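PDB 4IFA: extracellular protein containing a SCP domain from Bacillus anthracis, which is of unknown function but combines a CAP-associated N-terminal region with a domain of the cysteine-rich secretory protein (SCP) family, and is regarded as a possible vaccine candidate. Local coordinates for residues Leu52-Ile55 / Asn61-Ala64; Trp82-Asp87 / Val92-Ala97; Asp150-Glu155 / Arg192-Val197. All coordinates share one frame; numbering follows the deposited sequence. Where two conformers were deposited one is given.

How the contacts relate
The three contacts follow one another along the chain without overlap, all within its first two hundred residues. Contacts 1 and 2 are neighbours, their centres about 11 Å apart. Leu62 of helix 59-66 rests on the hairpin of contact 2, its CD2 3.6 Å from Trp82 CE3 and its CD1 3.6 Å from Phe94 CE2, so that the two form one continuous packed unit, helices against the seven-stranded antiparallel sheet. Contact 3, joining helix 150-155 to the start of a strand in a three-stranded sheet, is a separate packing site: its nearest atoms are about 14 Å from contact 2, on the opposite side of the chain's centre, and its centre is about 28 Å from that of contact 1.

Contact 1 (Leu52-Ile55 / Asn61-Ala64)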
ATOM      1  N   LEU A  52      -6.292 -13.884   6.681  1.00 21.96           N
ATOM      2  CA  LEU A  52      -7.464 -13.448   7.472  1.00 22.33           C
ATOM      3  C   LEU A  52      -7.578 -14.198   8.797  1.00 24.33           C
ATOM      4  O   LEU A  52      -7.926 -13.583   9.835  1.00 24.13           O
ATOM      5  CB  LEU A  52      -8.763 -13.552   6.675  1.00 23.23           C
ATOM      6  CG  LEU A  52     -10.026 -13.181   7.433  1.00 25.09           C
ATOM      7  CD1 LEU A  52      -9.961 -11.765   8.015  1.00 26.29           C
ATOM      8  CD2 LEU A  52     -11.198 -13.312   6.441  1.00 26.89           C
ATOM      9  N   ASN A  53      -7.298 -15.508   8.787  1.00 24.21           N
ATOM     10  CA  ASN A  53      -7.330 -16.337  10.013  1.00 25.93           C
ATOM     11  C   ASN A  53      -6.390 -15.806  11.092  1.00 25.54           C
ATOM     12  O   ASN A  53      -6.598 -16.076  12.278  1.00 26.70           O
ATOM     13  CB  ASN A  53      -6.897 -17.811   9.757  1.00 26.29           C
ATOM     14  CG  ASN A  53      -7.878 -18.655   8.935  1.00 30.28           C
ATOM     15  OD1 ASN A  53      -7.445 -19.672   8.340  1.00 30.70           O
ATOM     16  ND2 ASN A  53      -9.171 -18.307   8.926  1.00 31.69           N
HETATM   17  N   MSE A  54      -5.337 -15.085  10.692  1.00 24.56           N
HETATM   18  CA  MSE A  54      -4.381 -14.546  11.667  1.00 23.59           C
HETATM   19  C   MSE A  54      -4.905 -13.294  12.395  1.00 25.46           C
HETATM   20  O   MSE A  54      -4.450 -12.966  13.511  1.00 25.15           O
HETATM   21  CB  MSE A  54      -3.056 -14.225  10.989  1.00 22.17           C
HETATM   22  CG  MSE A  54      -2.531 -15.338  10.082  1.00 23.54           C
HETATM   23 SE   MSE A  54      -2.235 -16.995  11.043  1.00 31.04          SE
HETATM   24  CE  MSE A  54      -1.003 -16.221  11.944  1.00 27.55           C
ATOM     25  N   ILE A  55      -5.854 -12.596  11.783  1.00 25.56           N
ATOM     26  CA  ILE A  55      -6.382 -11.361  12.341  1.00 25.35           C
ATOM     27  C   ILE A  55      -7.099 -11.677  13.642  1.00 26.98           C
ATOM     28  O   ILE A  55      -8.003 -12.544  13.689  1.00 27.45           O
ATOM     29  CB  ILE A  55      -7.342 -10.612  11.369  1.00 26.26           C
ATOM     30  CG1 ILE A  55      -6.699 -10.304  10.014  1.00 25.88           C
ATOM     31  CG2 ILE A  55      -7.838  -9.308  12.017  1.00 27.61           C
ATOM     32  CD1 ILE A  55      -5.580  -9.294  10.059  1.00 25.16           C
ATOM     33  N   ASN A  61       1.424 -16.735  17.462  1.00 32.75           N
ATOM     34  CA  ASN A  61       0.732 -17.541  16.437  1.00 31.65           C
ATOM     35  C   ASN A  61       1.224 -17.147  15.030  1.00 29.61           C
ATOM     36  O   ASN A  61       1.529 -18.014  14.214  1.00 28.97           O
ATOM     37  CB  ASN A  61      -0.794 -17.372  16.593  1.00 30.65           C
ATOM     38  CG  ASN A  61      -1.599 -18.210  15.616  1.00 32.38           C
ATOM     39  OD1 ASN A  61      -1.508 -19.437  15.593  1.00 37.01           O
ATOM     40  ND2 ASN A  61      -2.389 -17.526  14.784  1.00 29.52           N
ATOM     41  N   LEU A  62       1.391 -15.853  14.796  1.00 28.21           N
ATOM     42  CA  LEU A  62       1.859 -15.363  13.498  1.00 27.45           C
ATOM     43  C   LEU A  62       3.280 -15.864  13.283  1.00 29.03           C
ATOM     44  O   LEU A  62       3.579 -16.460  12.239  1.00 28.41           O
ATOM     45  CB  LEU A  62       1.787 -13.841  13.442  1.00 27.75           C
ATOM     46  CG  LEU A  62       2.310 -13.196  12.167  1.00 27.52           C
ATOM     47  CD1 LEU A  62       1.551 -13.694  10.893  1.00 26.66           C
ATOM     48  CD2 LEU A  62       2.179 -11.697  12.279  1.00 28.14           C
ATOM     49  N   LEU A  63       4.129 -15.731  14.311  1.00 29.54           N
ATOM     50  CA  LEU A  63       5.521 -16.196  14.192  1.00 31.15           C
ATOM     51  C   LEU A  63       5.584 -17.711  13.888  1.00 32.86           C
ATOM     52  O   LEU A  63       6.372 -18.156  13.065  1.00 31.75           O
ATOM     53  CB  LEU A  63       6.296 -15.846  15.465  1.00 32.17           C
ATOM     54  CG  LEU A  63       7.803 -15.998  15.446  1.00 35.23           C
ATOM     55  CD1 LEU A  63       8.377 -15.112  14.370  1.00 35.32           C
ATOM     56  CD2 LEU A  63       8.330 -15.615  16.792  1.00 36.45           C
ATOM     57  N   ALA A  64       4.764 -18.509  14.583  1.00 33.16           N
ATOM     58  CA  ALA A  64       4.708 -19.957  14.360  1.00 35.53           C
ATOM     59  C   ALA A  64       4.274 -20.389  12.971  1.00 35.42           C
ATOM     60  O   ALA A  64       4.832 -21.339  12.415  1.00 38.65           O
ATOM     61  CB  ALA A  64       3.749 -20.598  15.382  1.00 36.78           C
TER
HETATM   62  O   HOH W   1      -2.166 -14.527  14.681  1.00 28.55           O
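Met54, a selenomethionine, reaches across to Asn61 and Leu62 with the end of its side chain, and the apolar part of the contact is made almost wholly by its methyl group. CE sits 3.4 Å from Leu62 CA, a close approach whose exact tightness is doubtful, and touches the CD1 branch of Leu62 at 3.7 Å. The chain of Met54 is bent at both chi2 (-60°) and chi3 (-65°), a fold that turns the methyl group onto the helix backbone. Its CE also lies 3.4 Å from Asn61 ND2, with the selenium behind it at 3.8 Å from the same nitrogen.

The two segments belong to two short consecutive helices, 51-54 and 59-66, joined by a brief connection and packed against the seven-stranded sheet. Leu62 is buried, and beyond Met54 it packs on Trp82 and Phe94 of the hairpin as well as on Val101 of strand 100-106; Met54 also rests on Phe94.

Polar contact across the pair is indirect. One water donates a hydrogen bond to Met54 O (3.0 Å) and accepts one from Asn61 ND2 (3.0 Å), bridging the end of the first helix to the second. The other end of the amide faces a different partner, Asn61 OD1 being hydrogen-bonded to Lys65 one turn further on. The backbone N of Asn61 bonds to the side chain of Asp58, just ahead of the second helix.

Contact 2 (Trp82-Asp87 / Val92-Ala97)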
ATOM      1  N   TRP A  82       4.986  -6.129  10.132  1.00 21.18           N
ATOM      2  CA  TRP A  82       5.846  -7.307   9.993  1.00 22.09           C
ATOM      3  C   TRP A  82       5.725  -7.627   8.497  1.00 21.61           C
ATOM      4  O   TRP A  82       4.660  -8.097   8.030  1.00 21.12           O
ATOM      5  CB  TRP A  82       5.330  -8.468  10.844  1.00 23.22           C
ATOM      6  CG  TRP A  82       5.538  -8.376  12.320  1.00 23.55           C
ATOM      7  CD1 TRP A  82       5.573  -7.255  13.092  1.00 25.04           C
ATOM      8  CD2 TRP A  82       5.618  -9.487  13.202  1.00 26.26           C
ATOM      9  NE1 TRP A  82       5.735  -7.612  14.426  1.00 25.68           N
ATOM     10  CE2 TRP A  82       5.773  -8.978  14.516  1.00 25.85           C
ATOM     11  CE3 TRP A  82       5.597 -10.873  13.010  1.00 27.25           C
ATOM     12  CZ2 TRP A  82       5.894  -9.814  15.639  1.00 28.88           C
ATOM     13  CZ3 TRP A  82       5.749 -11.701  14.122  1.00 28.77           C
ATOM     14  CH2 TRP A  82       5.864 -11.171  15.421  1.00 27.55           C
ATOM     15  N   VAL A  83       6.804  -7.456   7.745  1.00 21.07           N
ATOM     16  CA  VAL A  83       6.756  -7.545   6.288  1.00 21.07           C
ATOM     17  C   VAL A  83       7.375  -8.842   5.795  1.00 21.67           C
ATOM     18  O   VAL A  83       8.514  -9.153   6.116  1.00 21.91           O
ATOM     19  CB  VAL A  83       7.560  -6.384   5.680  1.00 20.45           C
ATOM     20  CG1 VAL A  83       7.524  -6.411   4.169  1.00 21.63           C
ATOM     21  CG2 VAL A  83       6.978  -5.060   6.167  1.00 23.76           C
ATOM     22  N   TYR A  84       6.624  -9.574   4.979  1.00 19.47           N
ATOM     23  CA  TYR A  84       7.044 -10.812   4.331  1.00 19.18           C
ATOM     24  C   TYR A  84       7.150 -10.550   2.823  1.00 19.77           C
ATOM     25  O   TYR A  84       6.204 -10.790   2.077  1.00 20.94           O
ATOM     26  CB  TYR A  84       6.031 -11.930   4.631  1.00 20.78           C
ATOM     27  CG  TYR A  84       6.006 -12.282   6.102  1.00 21.54           C
ATOM     28  CD1 TYR A  84       6.766 -13.323   6.609  1.00 22.39           C
ATOM     29  CD2 TYR A  84       5.227 -11.542   7.003  1.00 21.31           C
ATOM     30  CE1 TYR A  84       6.777 -13.629   7.982  1.00 23.23           C
ATOM     31  CE2 TYR A  84       5.232 -11.824   8.364  1.00 22.14           C
ATOM     32  CZ  TYR A  84       5.970 -12.881   8.847  1.00 21.03           C
ATOM     33  OH  TYR A  84       5.962 -13.158  10.204  1.00 23.97           O
ATOM     34  N   ASN A  85       8.317 -10.062   2.420  1.00 21.40           N
ATOM     35  CA  ASN A  85       8.518  -9.622   1.021  1.00 21.49           C
ATOM     36  C   ASN A  85       9.552 -10.412   0.247  1.00 25.70           C
ATOM     37  O   ASN A  85       9.878 -10.021  -0.862  1.00 27.66           O
ATOM     38  CB  ASN A  85       8.955  -8.145   1.000  1.00 22.30           C
ATOM     39  CG  ASN A  85      10.333  -7.945   1.587  1.00 25.66           C
ATOM     40  OD1 ASN A  85      10.812  -8.804   2.320  1.00 25.60           O
ATOM     41  ND2 ASN A  85      10.991  -6.824   1.290  1.00 24.38           N
ATOM     42  N   GLN A  86      10.041 -11.520   0.760  1.00 26.33           N
ATOM     43  CA  GLN A  86      11.130 -12.210   0.034  1.00 29.04           C
ATOM     44  C   GLN A  86      10.686 -12.982  -1.211  1.00 28.46           C
ATOM     45  O   GLN A  86      11.515 -13.327  -2.065  1.00 30.34           O
ATOM     46  CB  GLN A  86      12.013 -13.019   0.988  1.00 31.22           C
ATOM     47  CG  GLN A  86      12.746 -12.131   2.043  1.00 36.33           C
ATOM     48  CD  GLN A  86      13.710 -11.071   1.450  1.00 39.75           C
ATOM     49  OE1 GLN A  86      14.690 -11.414   0.772  1.00 44.43           O
ATOM     50  NE2 GLN A  86      13.450  -9.785   1.735  1.00 34.76           N
ATOM     51  N   ASP A  87       9.385 -13.220  -1.328  1.00 25.86           N
ATOM     52  CA  ASP A  87       8.814 -13.846  -2.497  1.00 25.26           C
ATOM     53  C   ASP A  87       7.666 -12.956  -2.909  1.00 24.11           C
ATOM     54  O   ASP A  87       6.603 -12.921  -2.256  1.00 23.44           O
ATOM     55  CB  ASP A  87       8.323 -15.258  -2.163  1.00 25.86           C
ATOM     56  CG  ASP A  87       7.676 -15.961  -3.349  1.00 29.98           C
ATOM     57  OD1 ASP A  87       7.335 -15.329  -4.374  1.00 31.09           O
ATOM     58  OD2 ASP A  87       7.525 -17.210  -3.225  1.00 35.18           O
ATOM     59  N   VAL A  92       2.902 -10.372   1.772  1.00 18.60           N
ATOM     60  CA  VAL A  92       1.948  -9.963   2.768  1.00 19.11           C
ATOM     61  C   VAL A  92       2.699  -9.209   3.866  1.00 18.73           C
ATOM     62  O   VAL A  92       3.900  -9.449   4.107  1.00 18.95           O
ATOM     63  CB  VAL A  92       1.162 -11.149   3.368  1.00 20.66           C
ATOM     64  CG1 VAL A  92       2.055 -12.166   3.991  1.00 23.82           C
ATOM     65  CG2 VAL A  92       0.104 -10.675   4.384  1.00 21.20           C
ATOM     66  N   GLN A  93       2.006  -8.247   4.459  1.00 18.47           N
ATOM     67  CA  GLN A  93       2.530  -7.540   5.640  1.00 19.15           C
ATOM     68  C   GLN A  93       1.416  -7.489   6.661  1.00 19.63           C
ATOM     69  O   GLN A  93       0.245  -7.243   6.349  1.00 19.90           O
ATOM     70  CB  GLN A  93       3.046  -6.142   5.259  1.00 19.65           C
ATOM     71  CG  GLN A  93       2.039  -5.248   4.569  1.00 19.84           C
ATOM     72  CD  GLN A  93       2.639  -3.921   4.087  1.00 20.06           C
ATOM     73  OE1 GLN A  93       3.623  -3.936   3.349  1.00 21.94           O
ATOM     74  NE2 GLN A  93       2.031  -2.787   4.457  1.00 19.62           N
ATOM     75  N   PHE A  94       1.766  -7.822   7.900  1.00 19.63           N
ATOM     76  CA  PHE A  94       0.832  -7.887   9.049  1.00 20.14           C
ATOM     77  C   PHE A  94       1.130  -6.758  10.009  1.00 21.44           C
ATOM     78  O   PHE A  94       2.292  -6.428  10.240  1.00 22.45           O
ATOM     79  CB  PHE A  94       0.983  -9.204   9.823  1.00 20.88           C
ATOM     80  CG  PHE A  94       0.653 -10.456   9.049  1.00 18.55           C
ATOM     81  CD1 PHE A  94      -0.619 -11.015   9.124  1.00 19.85           C
ATOM     82  CD2 PHE A  94       1.602 -11.087   8.258  1.00 20.59           C
ATOM     83  CE1 PHE A  94      -0.940 -12.191   8.455  1.00 20.70           C
ATOM     84  CE2 PHE A  94       1.290 -12.275   7.575  1.00 20.91           C
ATOM     85  CZ  PHE A  94       0.019 -12.823   7.673  1.00 21.75           C
ATOM     86  N   GLY A  95       0.101  -6.170  10.578  1.00 19.99           N
ATOM     87  CA  GLY A  95       0.271  -5.129  11.598  1.00 22.20           C
ATOM     88  C   GLY A  95       0.007  -5.716  12.969  1.00 22.12           C
ATOM     89  O   GLY A  95      -1.088  -6.293  13.219  1.00 22.87           O
ATOM     90  N   VAL A  96       0.988  -5.562  13.873  1.00 21.61           N
ATOM     91  CA  VAL A  96       0.973  -6.086  15.229  1.00 23.29           C
ATOM     92  C   VAL A  96       0.989  -4.939  16.239  1.00 24.52           C
ATOM     93  O   VAL A  96       1.871  -4.065  16.196  1.00 24.58           O
ATOM     94  CB  VAL A  96       2.201  -7.013  15.431  1.00 23.43           C
ATOM     95  CG1 VAL A  96       2.303  -7.500  16.841  1.00 25.86           C
ATOM     96  CG2 VAL A  96       2.188  -8.202  14.474  1.00 26.08           C
ATOM     97  N   ALA A  97       0.061  -4.976  17.181  1.00 25.67           N
ATOM     98  CA  ALA A  97      -0.068  -3.967  18.249  1.00 27.62           C
ATOM     99  C   ALA A  97      -0.274  -4.739  19.519  1.00 29.39           C
ATOM    100  O   ALA A  97      -1.191  -5.559  19.614  1.00 29.90           O
ATOM    101  CB  ALA A  97      -1.274  -3.048  17.968  1.00 27.14           C
TER
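The beta hairpin formed by strands 80-84 and 92-97 brings Trp82 opposite Phe94 and Tyr84 opposite Val92, both as antiparallel hydrogen-bonded pairs. Trp82 N donates to Phe94 O at 2.7 Å in a nearly straight bond (173° at the hydrogen), and Phe94 N returns a bond to Trp82 O. At the next such pair Tyr84 N meets Val92 O at 2.9 Å, while the answering bond from Val92 N to Tyr84 O is weak. Val83 and Gln93 form the non-hydrogen-bonded pair between them, their side chains side by side on the face opposite Trp82, Tyr84 and Phe94.

These are neighbouring strands of a seven-stranded antiparallel sheet: Val83 bonds outward to Arg71 and Gln93 to Tyr105 through their backbones. On the face that carries Trp82, Tyr84 and Phe94, helix 59-66 supplies the cover, and Trp66 meets both the Tyr84 and Phe94 rings edge-to-face.

Val96 CG2 makes a CH-pi contact with Trp82, 3.6 Å from the centroid of the five-membered ring and 10° off its normal. With CG1 anti to the backbone N (chi1 175°), Val96 is left with CG2 over the indole. Tyr84 and Phe94 touch through Tyr84 CE2 and Phe94 CD2 at 3.7 Å, with ring planes at 90°. Val92 CG2 lies over one face of the Phe94 ring. The hydroxyl of Tyr84 is held by Gly67 O; Gln93 OE1 is hydrogen-bonded to Tyr91 OH and Gln93 NE2 to Gln223 OE1.

Contact 3 (Asp150-Glu155 / Arg192-Val197); sequences DTEVME and RPYQLV
Glu152 and Tyr194 run antiparallel past one another, side chain beside side chain, and the close part of this contact is confined to that pair. The carboxylate carbon of Glu152, CD, comes up to the edge of the phenol ring near its plane, 3.6 Å from Tyr194 CD1. Glu152 CB, 4.0 Å from the same ring carbon, stands out of the ring plane, so the acid's stem descends obliquely to the edge. The carboxylate and ring planes are turned 68° apart. With CG anti to the carbonyl carbon (chi1 -71°) and the chain extended beyond it, Glu152 carries its acid group out to the other segment. Pro193 CB, from the preceding residue, lies over the centre of one face of the Tyr194 ring.

The looser side is polar and hydrated. No direct hydrogen bond joins the segments; instead a water donates to Glu152 OE1, over 2.5 Å, short enough that the exact distance is doubtful, and accepts from Gln195 N at 2.9 Å. Two donors thus reach OE1: Ser149 N ties the acid to the residue just before its helix, and the water links it to the other segment. The second oxygen, OE2, lies 3.7 Å from Pro193 O, a proximity without a bond.

Around this, Tyr194 OH is hydrogen-bonded to Gln156 O just past helix 150-155, and the Tyr194 side chain touches Gln167 of strand 164-171. Arg192 follows helix 185-191 and leaves it with positive phi, after which Gln195 and Val197 pair through their backbones with Glu147 and Gln145 of strand 142-147.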
ATOM      1  N   ASP A 150     -18.496   7.394  -5.336  1.00 38.41           N
ATOM      2  CA  ASP A 150     -18.665   6.439  -6.435  1.00 38.06           C
ATOM      3  C   ASP A 150     -17.308   5.872  -6.838  1.00 35.18           C
ATOM      4  O   ASP A 150     -17.180   4.676  -7.110  1.00 34.48           O
ATOM      5  CB  ASP A 150     -19.345   7.103  -7.645  1.00 40.10           C
ATOM      6  CG  ASP A 150     -20.830   7.378  -7.419  1.00 44.48           C
ATOM      7  OD1 ASP A 150     -21.392   6.953  -6.385  1.00 48.06           O
ATOM      8  OD2 ASP A 150     -21.438   7.994  -8.313  1.00 46.76           O
ATOM      9  N   THR A 151     -16.286   6.721  -6.847  1.00 34.76           N
ATOM     10  CA  THR A 151     -14.910   6.297  -7.181  1.00 32.68           C
ATOM     11  C   THR A 151     -14.367   5.281  -6.190  1.00 30.25           C
ATOM     12  O   THR A 151     -13.780   4.267  -6.585  1.00 29.06           O
ATOM     13  CB  THR A 151     -13.990   7.528  -7.263  1.00 33.37           C
ATOM     14  OG1 THR A 151     -14.539   8.428  -8.237  1.00 35.90           O
ATOM     15  CG2 THR A 151     -12.546   7.151  -7.646  1.00 32.06           C
ATOM     16  N   GLU A 152     -14.544   5.563  -4.906  1.00 28.42           N
ATOM     17  CA  GLU A 152     -14.118   4.654  -3.850  1.00 27.20           C
ATOM     18  C   GLU A 152     -14.821   3.281  -3.920  1.00 26.17           C
ATOM     19  O   GLU A 152     -14.201   2.236  -3.688  1.00 25.20           O
ATOM     20  CB  GLU A 152     -14.297   5.328  -2.484  1.00 27.62           C
ATOM     21  CG  GLU A 152     -13.262   6.464  -2.291  1.00 31.05           C
ATOM     22  CD  GLU A 152     -13.573   7.423  -1.154  1.00 34.42           C
ATOM     23  OE1 GLU A 152     -14.737   7.506  -0.709  1.00 35.22           O
ATOM     24  OE2 GLU A 152     -12.635   8.138  -0.725  1.00 37.72           O
ATOM     25  N   VAL A 153     -16.113   3.277  -4.255  1.00 27.97           N
ATOM     26  CA  VAL A 153     -16.822   2.024  -4.392  1.00 27.85           C
ATOM     27  C   VAL A 153     -16.226   1.144  -5.529  1.00 27.51           C
ATOM     28  O   VAL A 153     -16.230  -0.092  -5.421  1.00 26.84           O
ATOM     29  CB  VAL A 153     -18.347   2.260  -4.574  1.00 29.68           C
ATOM     30  CG1 VAL A 153     -19.087   1.001  -5.045  1.00 32.12           C
ATOM     31  CG2 VAL A 153     -18.941   2.788  -3.273  1.00 31.78           C
HETATM   32  N   MSE A 154     -15.718   1.775  -6.589  0.50 27.20           N
HETATM   33  CA  MSE A 154     -15.116   1.036  -7.714  0.50 27.02           C
HETATM   34  C   MSE A 154     -13.635   0.737  -7.581  0.50 25.84           C
HETATM   35  O   MSE A 154     -13.150  -0.210  -8.209  0.50 25.85           O
HETATM   36  CB  MSE A 154     -15.318   1.778  -9.024  0.50 27.91           C
HETATM   37  CG  MSE A 154     -16.773   1.837  -9.476  0.50 30.59           C
HETATM   38 SE   MSE A 154     -17.026   2.752 -11.171  0.50 35.43          SE
HETATM   39  CE  MSE A 154     -16.662   4.574 -10.606  0.50 34.96           C
ATOM     40  N   GLU A 155     -12.915   1.551  -6.805  1.00 24.76           N
ATOM     41  CA  GLU A 155     -11.479   1.363  -6.617  1.00 23.14           C
ATOM     42  C   GLU A 155     -11.018   0.728  -5.323  1.00 21.63           C
ATOM     43  O   GLU A 155      -9.954   0.099  -5.320  1.00 21.93           O
ATOM     44  CB  GLU A 155     -10.729   2.724  -6.787  1.00 23.56           C
ATOM     45  CG  GLU A 155     -10.948   3.288  -8.195  1.00 26.26           C
ATOM     46  CD  GLU A 155     -10.248   4.611  -8.472  1.00 28.56           C
ATOM     47  OE1 GLU A 155      -9.562   5.155  -7.579  1.00 29.95           O
ATOM     48  OE2 GLU A 155     -10.447   5.125  -9.595  1.00 32.57           O
ATOM     49  N   ARG A 192      -9.049   5.830   8.447  1.00 38.99           N
ATOM     50  CA  ARG A 192     -10.079   6.698   7.806  1.00 39.68           C
ATOM     51  C   ARG A 192      -9.953   6.760   6.284  1.00 37.07           C
ATOM     52  O   ARG A 192      -9.663   7.795   5.713  1.00 36.97           O
ATOM     53  CB  ARG A 192     -10.038   8.122   8.376  1.00 42.73           C
ATOM     54  CG  ARG A 192     -10.258   8.166   9.861  1.00 48.44           C
ATOM     55  CD  ARG A 192     -10.569   9.575  10.358  1.00 55.82           C
ATOM     56  NE  ARG A 192     -10.742   9.624  11.815  1.00 63.40           N
ATOM     57  CZ  ARG A 192     -11.227  10.669  12.489  1.00 70.28           C
ATOM     58  NH1 ARG A 192     -11.612  11.777  11.856  1.00 73.59           N
ATOM     59  NH2 ARG A 192     -11.337  10.612  13.815  1.00 74.02           N
ATOM     60  N   PRO A 193     -10.191   5.636   5.608  1.00 35.30           N
ATOM     61  CA  PRO A 193      -9.990   5.649   4.158  1.00 34.02           C
ATOM     62  C   PRO A 193     -10.996   6.457   3.353  1.00 34.15           C
ATOM     63  O   PRO A 193     -10.731   6.750   2.186  1.00 35.84           O
ATOM     64  CB  PRO A 193     -10.102   4.184   3.763  1.00 32.51           C
ATOM     65  CG  PRO A 193     -10.454   3.452   4.941  1.00 33.44           C
ATOM     66  CD  PRO A 193     -10.437   4.290   6.141  1.00 35.37           C
ATOM     67  N   TYR A 194     -12.136   6.792   3.962  1.00 33.78           N
ATOM     68  CA  TYR A 194     -13.204   7.517   3.293  1.00 34.28           C
ATOM     69  C   TYR A 194     -13.705   8.651   4.201  1.00 36.40           C
ATOM     70  O   TYR A 194     -13.320   8.740   5.369  1.00 37.37           O
ATOM     71  CB  TYR A 194     -14.386   6.578   3.025  1.00 34.12           C
ATOM     72  CG  TYR A 194     -14.003   5.149   2.657  1.00 30.04           C
ATOM     73  CD1 TYR A 194     -13.426   4.844   1.420  1.00 31.77           C
ATOM     74  CD2 TYR A 194     -14.244   4.104   3.537  1.00 30.88           C
ATOM     75  CE1 TYR A 194     -13.070   3.531   1.088  1.00 27.99           C
ATOM     76  CE2 TYR A 194     -13.910   2.772   3.201  1.00 31.67           C
ATOM     77  CZ  TYR A 194     -13.328   2.501   1.996  1.00 30.25           C
ATOM     78  OH  TYR A 194     -13.023   1.182   1.723  1.00 29.14           O
ATOM     79  N   GLN A 195     -14.574   9.493   3.644  1.00 37.97           N
ATOM     80  CA  GLN A 195     -15.206  10.568   4.387  1.00 41.42           C
ATOM     81  C   GLN A 195     -15.931   9.961   5.584  1.00 42.25           C
ATOM     82  O   GLN A 195     -16.630   8.961   5.432  1.00 42.32           O
ATOM     83  CB  GLN A 195     -16.168  11.327   3.476  1.00 42.83           C
ATOM     84  CG  GLN A 195     -16.966  12.428   4.176  1.00 47.69           C
ATOM     85  CD  GLN A 195     -17.653  13.357   3.195  1.00 51.66           C
ATOM     86  OE1 GLN A 195     -16.997  14.072   2.430  1.00 55.15           O
ATOM     87  NE2 GLN A 195     -18.976  13.383   3.237  1.00 54.87           N
ATOM     88  N   LEU A 196     -15.773  10.567   6.766  1.00 44.07           N
ATOM     89  CA  LEU A 196     -16.346  10.027   8.008  1.00 45.29           C
ATOM     90  C   LEU A 196     -17.225  11.010   8.780  1.00 49.56           C
ATOM     91  O   LEU A 196     -16.803  12.131   9.085  1.00 50.67           O
ATOM     92  CB  LEU A 196     -15.213   9.549   8.938  1.00 44.47           C
ATOM     93  CG  LEU A 196     -15.608   9.015  10.335  1.00 45.76           C
ATOM     94  CD1 LEU A 196     -16.328   7.669  10.290  1.00 44.62           C
ATOM     95  CD2 LEU A 196     -14.380   8.898  11.223  1.00 48.04           C
ATOM     96  N   VAL A 197     -18.444  10.567   9.100  1.00 51.01           N
ATOM     97  CA  VAL A 197     -19.391  11.339   9.909  1.00 55.20           C
ATOM     98  C   VAL A 197     -19.450  10.602  11.251  1.00 56.50           C
ATOM     99  O   VAL A 197     -19.641   9.381  11.269  1.00 55.67           O
ATOM    100  CB  VAL A 197     -20.785  11.396   9.261  1.00 56.77           C
ATOM    101  CG1 VAL A 197     -21.716  12.253  10.097  1.00 60.01           C
ATOM    102  CG2 VAL A 197     -20.700  11.941   7.836  1.00 56.01           C
TER
HETATM  103  O   HOH W   2     -15.521   9.254   0.918  1.00 39.48           O